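PDB 7CTQ: peptidyl tryptophan dihydroxylase from Pseudomonas putida, which is an FAD-dependent monooxygenase that dihydroxylates a peptidyl tryptophan during biogenesis of the cysteine tryptophylquinone cofactor of quinohemoprotein amine dehydrogenase. Local coordinates for residues D151-P156 against A246-E251; N163-A168 against A231-S236; R316-G321 against G342-Q347. All blocks are in the same frame, centred on the assembly; numbering follows the deposited sequence.

From the N terminus, the chain first passes 151-156, then strand 158-166, whose end, with the two residues after it, makes up 163-168. Contact 2 closes the first loop when 231-236 comes back to that strand end, and strand 238-243 leads to 246-251, where contact 1 closes a wider loop around it. Contact 3 follows in series, bringing 342-347 back to helix 299-327. Contacts 1 and 3 are neighbours, centres about 14 Å apart, and Trp343 packs on Gly155, Pro156 and Ala246. Contact 2 lies about 35 Å between centres from either, at the end of strand 158-166 in the large mixed sheet, whereas contact 1 pairs two strands of a small three-stranded sheet beside helix 299-327.

Contact 1: D151-P156 against A246-E251; sequences DRLRGP and AILAGE
The guanidinium of Arg154 has CG1 of Ile247 over one face and the carboxylate of Asp151 at its edge. Arg154 NH2 comes within 3.4 Å of Ile247 CD1 and gives a salt-bridging hydrogen bond to Asp151 OD2 (2.7 Å), which it meets on the syn side, 25° out of the carboxylate plane. NH1 turns to Glu157, a second acidic partner. Arg154 and Ile247 lie side by side and point the same way; with CG anti to the backbone N (chi1 -164°), the chain of Arg154 runs extended to NE. Beneath these side chains, 153-154 and 247-249 pair antiparallel, in a three-stranded sheet completed by 265-266. Leu248 N donates to Leu153 O at 2.9 Å, and Gly155 N to Ala246 O. A classic beta bulge interrupts the pairing: Arg152 N (2.8 Å) and, weakly, Leu153 N both donate to Leu248 O. On the other face Leu248 CD2 meets Leu153 CD1 at 3.9 Å, and also touches Arg152 CG at the bulge; both leucines pack against Phe314 of helix 299-327. Arg152 carries on past Leu248 to a salt bridge with Glu311 of that helix. At the far end a water accepts from Ala246 N and donates to Pro156 O.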
# COMPACT_ATOMS: atom_id res chain seq x y z
N ASP A 151 9.58 8.82 -11.27
CA ASP A 151 9.37 7.48 -10.74
C ASP A 151 10.70 6.77 -10.57
O ASP A 151 11.60 6.90 -11.41
CB ASP A 151 8.47 6.66 -11.67
CG ASP A 151 7.16 7.36 -11.98
OD1 ASP A 151 6.71 8.20 -11.17
OD2 ASP A 151 6.59 7.05 -13.05
N ARG A 152 10.83 6.03 -9.46
CA ARG A 152 11.92 5.08 -9.31
C ARG A 152 11.68 3.82 -10.15
O ARG A 152 12.60 3.31 -10.78
CB ARG A 152 12.10 4.71 -7.85
CG ARG A 152 13.27 3.79 -7.58
CD ARG A 152 13.96 4.20 -6.30
NE ARG A 152 15.22 3.48 -6.08
CZ ARG A 152 16.42 3.90 -6.47
NH1 ARG A 152 16.56 5.06 -7.11
NH2 ARG A 152 17.49 3.16 -6.22
N LEU A 153 10.45 3.32 -10.14
CA LEU A 153 10.03 2.22 -11.01
C LEU A 153 8.61 2.46 -11.47
O LEU A 153 7.80 3.05 -10.75
CB LEU A 153 10.07 0.87 -10.29
CG LEU A 153 11.46 0.37 -9.95
CD1 LEU A 153 11.33 -0.74 -8.92
CD2 LEU A 153 12.14 -0.10 -11.23
N ARG A 154 8.30 1.97 -12.67
CA ARG A 154 6.98 2.11 -13.25
C ARG A 154 6.67 0.85 -14.03
O ARG A 154 7.46 0.45 -14.89
CB ARG A 154 6.90 3.34 -14.16
CG ARG A 154 5.47 3.75 -14.48
CD ARG A 154 5.39 5.05 -15.25
NE ARG A 154 3.99 5.40 -15.45
CZ ARG A 154 3.31 6.24 -14.68
NH1 ARG A 154 2.02 6.47 -14.93
NH2 ARG A 154 3.92 6.88 -13.68
N GLY A 155 5.56 0.20 -13.70
CA GLY A 155 5.19 -1.02 -14.37
C GLY A 155 4.40 -0.74 -15.63
O GLY A 155 4.24 0.41 -16.06
N PRO A 156 3.89 -1.80 -16.26
CA PRO A 156 3.07 -1.64 -17.47
C PRO A 156 1.97 -0.63 -17.23
O PRO A 156 1.24 -0.72 -16.25
CB PRO A 156 2.50 -3.04 -17.70
CG PRO A 156 3.40 -3.96 -16.92
CD PRO A 156 3.87 -3.18 -15.75
N ALA A 246 1.39 0.46 -11.64
CA ALA A 246 2.30 0.26 -10.51
C ALA A 246 3.40 1.32 -10.53
O ALA A 246 4.15 1.42 -11.50
CB ALA A 246 2.90 -1.15 -10.57
N ILE A 247 3.50 2.12 -9.46
CA ILE A 247 4.42 3.25 -9.41
C ILE A 247 5.16 3.25 -8.07
O ILE A 247 4.53 3.27 -7.00
CB ILE A 247 3.68 4.59 -9.59
CG1 ILE A 247 3.05 4.66 -10.98
CG2 ILE A 247 4.64 5.75 -9.33
CD1 ILE A 247 2.00 5.77 -11.13
N LEU A 248 6.49 3.27 -8.13
CA LEU A 248 7.31 3.54 -6.97
C LEU A 248 7.85 4.96 -7.11
O LEU A 248 8.47 5.28 -8.13
CB LEU A 248 8.44 2.52 -6.85
CG LEU A 248 9.48 2.67 -5.74
CD1 LEU A 248 8.88 2.52 -4.34
CD2 LEU A 248 10.60 1.64 -5.98
N ALA A 249 7.63 5.79 -6.10
CA ALA A 249 7.98 7.20 -6.20
C ALA A 249 9.50 7.41 -6.27
O ALA A 249 10.26 6.77 -5.54
CB ALA A 249 7.41 7.97 -5.01
N GLY A 250 9.92 8.36 -7.11
CA GLY A 250 11.34 8.65 -7.23
C GLY A 250 11.97 9.09 -5.91
O GLY A 250 13.03 8.59 -5.53
N GLU A 251 11.32 10.03 -5.22
CA GLU A 251 11.76 10.50 -3.91
C GLU A 251 10.63 10.29 -2.91
O GLU A 251 9.48 10.59 -3.22
CB GLU A 251 12.13 11.99 -3.94
CG GLU A 251 13.25 12.33 -4.90
CD GLU A 251 14.46 11.45 -4.69
OE1 GLU A 251 14.87 11.28 -3.52
OE2 GLU A 251 14.99 10.93 -5.70
O HOH W 1 1.71 -1.54 -13.62

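Contact 2: N163-A168 against A231-S236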
# COMPACT_ATOMS: atom_id res chain seq x y z
N ASN A 163 -17.63 2.59 -14.02
CA ASN A 163 -19.01 3.03 -14.19
C ASN A 163 -19.70 2.98 -12.83
O ASN A 163 -19.55 2.01 -12.08
CB ASN A 163 -19.77 2.14 -15.17
CG ASN A 163 -19.57 2.56 -16.63
OD1 ASN A 163 -19.56 1.71 -17.52
ND2 ASN A 163 -19.44 3.86 -16.88
N VAL A 164 -20.44 4.04 -12.52
CA VAL A 164 -21.17 4.15 -11.26
C VAL A 164 -22.61 4.55 -11.58
O VAL A 164 -22.83 5.50 -12.34
CB VAL A 164 -20.54 5.20 -10.32
CG1 VAL A 164 -21.39 5.36 -9.08
CG2 VAL A 164 -19.11 4.79 -9.94
N TRP A 165 -23.57 3.83 -11.02
CA TRP A 165 -24.98 4.13 -11.27
C TRP A 165 -25.81 3.62 -10.11
O TRP A 165 -25.29 2.99 -9.18
CB TRP A 165 -25.43 3.52 -12.60
CG TRP A 165 -25.48 2.03 -12.62
CD1 TRP A 165 -26.59 1.25 -12.53
CD2 TRP A 165 -24.37 1.14 -12.76
NE1 TRP A 165 -26.25 -0.08 -12.59
CE2 TRP A 165 -24.89 -0.17 -12.73
CE3 TRP A 165 -22.99 1.32 -12.88
CZ2 TRP A 165 -24.07 -1.31 -12.83
CZ3 TRP A 165 -22.18 0.19 -12.98
CH2 TRP A 165 -22.72 -1.10 -12.96
N GLN A 166 -27.12 3.88 -10.18
CA GLN A 166 -28.06 3.54 -9.12
C GLN A 166 -29.03 2.47 -9.60
O GLN A 166 -29.51 2.52 -10.74
CB GLN A 166 -28.83 4.79 -8.67
CG GLN A 166 -29.83 4.56 -7.54
CD GLN A 166 -29.16 4.32 -6.20
OE1 GLN A 166 -28.26 5.06 -5.80
NE2 GLN A 166 -29.59 3.28 -5.50
N ALA A 167 -29.31 1.50 -8.74
CA ALA A 167 -30.25 0.43 -9.05
C ALA A 167 -31.13 0.20 -7.84
O ALA A 167 -31.13 0.99 -6.88
CB ALA A 167 -29.51 -0.83 -9.49
N ALA A 168 -31.89 -0.90 -7.87
CA ALA A 168 -32.83 -1.22 -6.80
C ALA A 168 -32.08 -1.68 -5.56
O ALA A 168 -31.19 -2.54 -5.66
CB ALA A 168 -33.81 -2.30 -7.24
N ALA A 231 -31.06 -3.23 -13.21
CA ALA A 231 -30.88 -2.00 -13.96
C ALA A 231 -29.39 -1.75 -14.17
O ALA A 231 -28.62 -1.74 -13.20
CB ALA A 231 -31.50 -0.82 -13.23
N ARG A 232 -28.98 -1.53 -15.42
CA ARG A 232 -27.58 -1.32 -15.75
C ARG A 232 -27.22 0.12 -16.07
O ARG A 232 -26.03 0.47 -15.99
CB ARG A 232 -27.18 -2.23 -16.92
CG ARG A 232 -27.20 -3.72 -16.57
CD ARG A 232 -27.01 -4.56 -17.81
NE ARG A 232 -28.20 -4.54 -18.66
CZ ARG A 232 -28.28 -5.08 -19.87
NH1 ARG A 232 -27.22 -5.68 -20.40
NH2 ARG A 232 -29.42 -5.02 -20.55
N ALA A 233 -28.19 0.97 -16.39
CA ALA A 233 -27.95 2.37 -16.75
C ALA A 233 -26.81 2.50 -17.77
O ALA A 233 -25.88 3.30 -17.61
CB ALA A 233 -27.67 3.22 -15.51
N LEU A 234 -26.91 1.71 -18.83
CA LEU A 234 -25.84 1.65 -19.82
C LEU A 234 -25.56 3.00 -20.45
O LEU A 234 -24.41 3.29 -20.82
CB LEU A 234 -26.19 0.61 -20.89
CG LEU A 234 -26.15 -0.84 -20.39
CD1 LEU A 234 -26.65 -1.82 -21.44
CD2 LEU A 234 -24.73 -1.22 -19.96
N ALA A 235 -26.57 3.86 -20.59
CA ALA A 235 -26.32 5.15 -21.21
C ALA A 235 -25.93 6.24 -20.21
O ALA A 235 -25.08 7.08 -20.53
CB ALA A 235 -27.55 5.61 -22.01
N SER A 236 -26.52 6.25 -19.02
CA SER A 236 -26.38 7.39 -18.12
C SER A 236 -25.38 7.17 -16.99
O SER A 236 -25.14 8.10 -16.22
CB SER A 236 -27.75 7.76 -17.52
OG SER A 236 -28.17 6.78 -16.58
O HOH W 2 -22.22 2.18 -19.50
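Trp165 reaches from the end of its strand into the loop 231-236, and its CB already touches that loop, lying 3.7 Å from Ala233 CB. With chi1 at 68°, CG sits between the backbone N and the carbonyl carbon. From there the indole lies with one face toward the carbonyl of Arg232 and its NE1 edge toward that of Ala231. CG is near both Ala233 CB and the carbonyl oxygen of Arg232; Trp165 CD1 has Arg232 O at 3.6 Å and Ala231 O slightly farther off. Trp165 NE1 makes the one direct hydrogen bond between the two segments, to Ala231 O at 3.0 Å with an N-H...O angle of 149°. That oxygen lies 16° out of the ring plane. Arg232 O stands 3.4 Å above one face of the Trp165 ring, over the five-membered ring and so off the centre of the indole; its angle to NE1 is too poor for a hydrogen bond. Trp165 CZ2 is the last ring atom near the loop, 4.1 Å from Arg232 O. Beside the indole, Ala167 CB packs on Ala231 CB at 4.2 Å. A water donates to Leu234 O and, weakly, to Asn163 OD1. The ring also has a cation-pi contact with Arg219 of helix 208-220 and meets Phe229, while strands 193-201 and 238-243 pair with strand 158-166, so this contact joins the loop after helix 223-228 to the large mixed sheet.

Contact 3: R316-G321 against G342-Q347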
# COMPACT_ATOMS: atom_id res chain seq x y z
N ARG A 316 7.59 -6.49 -3.27
CA ARG A 316 6.87 -7.65 -2.75
C ARG A 316 5.41 -7.64 -3.20
O ARG A 316 4.89 -8.65 -3.70
CB ARG A 316 6.95 -7.70 -1.22
CG ARG A 316 6.14 -8.86 -0.64
CD ARG A 316 6.11 -8.87 0.88
NE ARG A 316 5.07 -9.77 1.37
CZ ARG A 316 5.21 -11.09 1.48
NH1 ARG A 316 6.34 -11.69 1.12
NH2 ARG A 316 4.20 -11.82 1.95
N PHE A 317 4.74 -6.50 -3.05
CA PHE A 317 3.35 -6.44 -3.47
C PHE A 317 3.21 -6.60 -4.97
O PHE A 317 2.24 -7.20 -5.44
CB PHE A 317 2.71 -5.14 -2.97
CG PHE A 317 2.70 -5.03 -1.46
CD1 PHE A 317 2.51 -6.17 -0.68
CD2 PHE A 317 2.90 -3.80 -0.83
CE1 PHE A 317 2.50 -6.09 0.70
CE2 PHE A 317 2.90 -3.70 0.56
CZ PHE A 317 2.70 -4.85 1.33
N ALA A 318 4.19 -6.11 -5.75
CA ALA A 318 4.14 -6.27 -7.20
C ALA A 318 4.22 -7.74 -7.59
O ALA A 318 3.54 -8.18 -8.53
CB ALA A 318 5.28 -5.49 -7.86
N ARG A 319 5.06 -8.50 -6.90
CA ARG A 319 5.20 -9.93 -7.19
C ARG A 319 4.00 -10.72 -6.72
O ARG A 319 3.63 -11.72 -7.34
CB ARG A 319 6.47 -10.47 -6.54
CG ARG A 319 7.75 -9.97 -7.20
CD ARG A 319 9.02 -10.48 -6.50
NE ARG A 319 10.20 -9.88 -7.13
CZ ARG A 319 11.09 -9.10 -6.51
NH1 ARG A 319 10.97 -8.81 -5.22
NH2 ARG A 319 12.11 -8.62 -7.20
N ILE A 320 3.40 -10.32 -5.60
CA ILE A 320 2.18 -10.97 -5.16
C ILE A 320 1.09 -10.79 -6.21
O ILE A 320 0.39 -11.74 -6.57
CB ILE A 320 1.76 -10.43 -3.79
CG1 ILE A 320 2.68 -11.02 -2.72
CG2 ILE A 320 0.30 -10.76 -3.51
CD1 ILE A 320 2.45 -10.49 -1.34
N GLY A 321 0.98 -9.57 -6.75
CA GLY A 321 0.01 -9.33 -7.81
C GLY A 321 0.31 -10.13 -9.06
O GLY A 321 -0.60 -10.70 -9.67
N GLY A 342 4.74 -11.48 -16.11
CA GLY A 342 6.19 -11.47 -16.01
C GLY A 342 6.74 -10.21 -15.38
O GLY A 342 7.96 -9.99 -15.37
N TRP A 343 5.85 -9.37 -14.83
CA TRP A 343 6.29 -8.13 -14.21
C TRP A 343 6.12 -8.20 -12.70
O TRP A 343 5.11 -8.72 -12.22
CB TRP A 343 5.50 -6.92 -14.76
CG TRP A 343 6.12 -5.65 -14.31
CD1 TRP A 343 7.16 -4.98 -14.91
CD2 TRP A 343 5.82 -4.93 -13.11
NE1 TRP A 343 7.49 -3.87 -14.16
CE2 TRP A 343 6.69 -3.82 -13.06
CE3 TRP A 343 4.87 -5.10 -12.09
CZ2 TRP A 343 6.64 -2.89 -12.02
CZ3 TRP A 343 4.82 -4.17 -11.07
CH2 TRP A 343 5.71 -3.08 -11.05
N PRO A 344 7.08 -7.66 -11.90
CA PRO A 344 8.31 -6.93 -12.25
C PRO A 344 9.44 -7.82 -12.78
O PRO A 344 10.30 -7.34 -13.52
CB PRO A 344 8.71 -6.28 -10.92
CG PRO A 344 8.18 -7.21 -9.88
CD PRO A 344 6.88 -7.73 -10.43
N ASP A 345 9.41 -9.10 -12.42
CA ASP A 345 10.41 -10.07 -12.85
C ASP A 345 9.81 -11.46 -12.61
O ASP A 345 8.62 -11.58 -12.33
CB ASP A 345 11.73 -9.86 -12.10
CG ASP A 345 11.51 -9.70 -10.60
OD1 ASP A 345 10.74 -10.50 -10.02
OD2 ASP A 345 12.10 -8.77 -10.00
N MET A 346 10.65 -12.50 -12.66
CA MET A 346 10.18 -13.84 -12.34
C MET A 346 10.74 -14.36 -11.02
O MET A 346 10.72 -15.56 -10.76
CB MET A 346 10.50 -14.81 -13.47
CG MET A 346 9.62 -14.66 -14.71
SD MET A 346 7.85 -14.47 -14.41
CE MET A 346 7.46 -15.89 -13.39
N GLN A 347 11.22 -13.47 -10.15
CA GLN A 347 11.77 -13.91 -8.88
C GLN A 347 10.68 -14.46 -7.97
O GLN A 347 9.59 -13.87 -7.85
CB GLN A 347 12.49 -12.74 -8.20
CG GLN A 347 12.91 -13.00 -6.77
CD GLN A 347 13.89 -11.97 -6.26
OE1 GLN A 347 14.82 -11.57 -6.97
NE2 GLN A 347 13.67 -11.50 -5.03
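Arg319 and Asp345 form a two-pronged salt bridge, the arginine gripping side-on with one nitrogen to each carboxylate oxygen. Arg319 NE donates to Asp345 OD1 at 3.0 Å along an almost straight bond, and Arg319 NH2 to Asp345 OD2 at 2.8 Å. Both oxygens use their syn lone pairs and the two planes are only 18° apart, which fixes the rotation of the guanidinium.

Stacking adds to the charge pairing. The Gln347 amide lies over one face of the Arg319 guanidinium, its plane 9° from parallel, with NE2 3.7 Å above and offset toward the rim.

Apolar contacts sit nearer the helix backbone. Ala318 CB touches Trp343 CZ3 at 3.5 Å and Pro344 CD at 3.8 Å, and Arg319 CG meets Pro344 CG as their side chains cross at about a right angle. The peptide bond before Pro344 is cis, and the Trp343 ring has Pro344 CB over its centre.

Within the loop, Arg322 of helix 299-327 donates to the carbonyls of Asp345 and Gln347. Asp345 OD1 accepts from Gln347 N two residues on, from above the carboxylate plane, an Asx turn; the same aspartate, paired with Arg319, docks the loop after helix 335-341 onto helix 299-327.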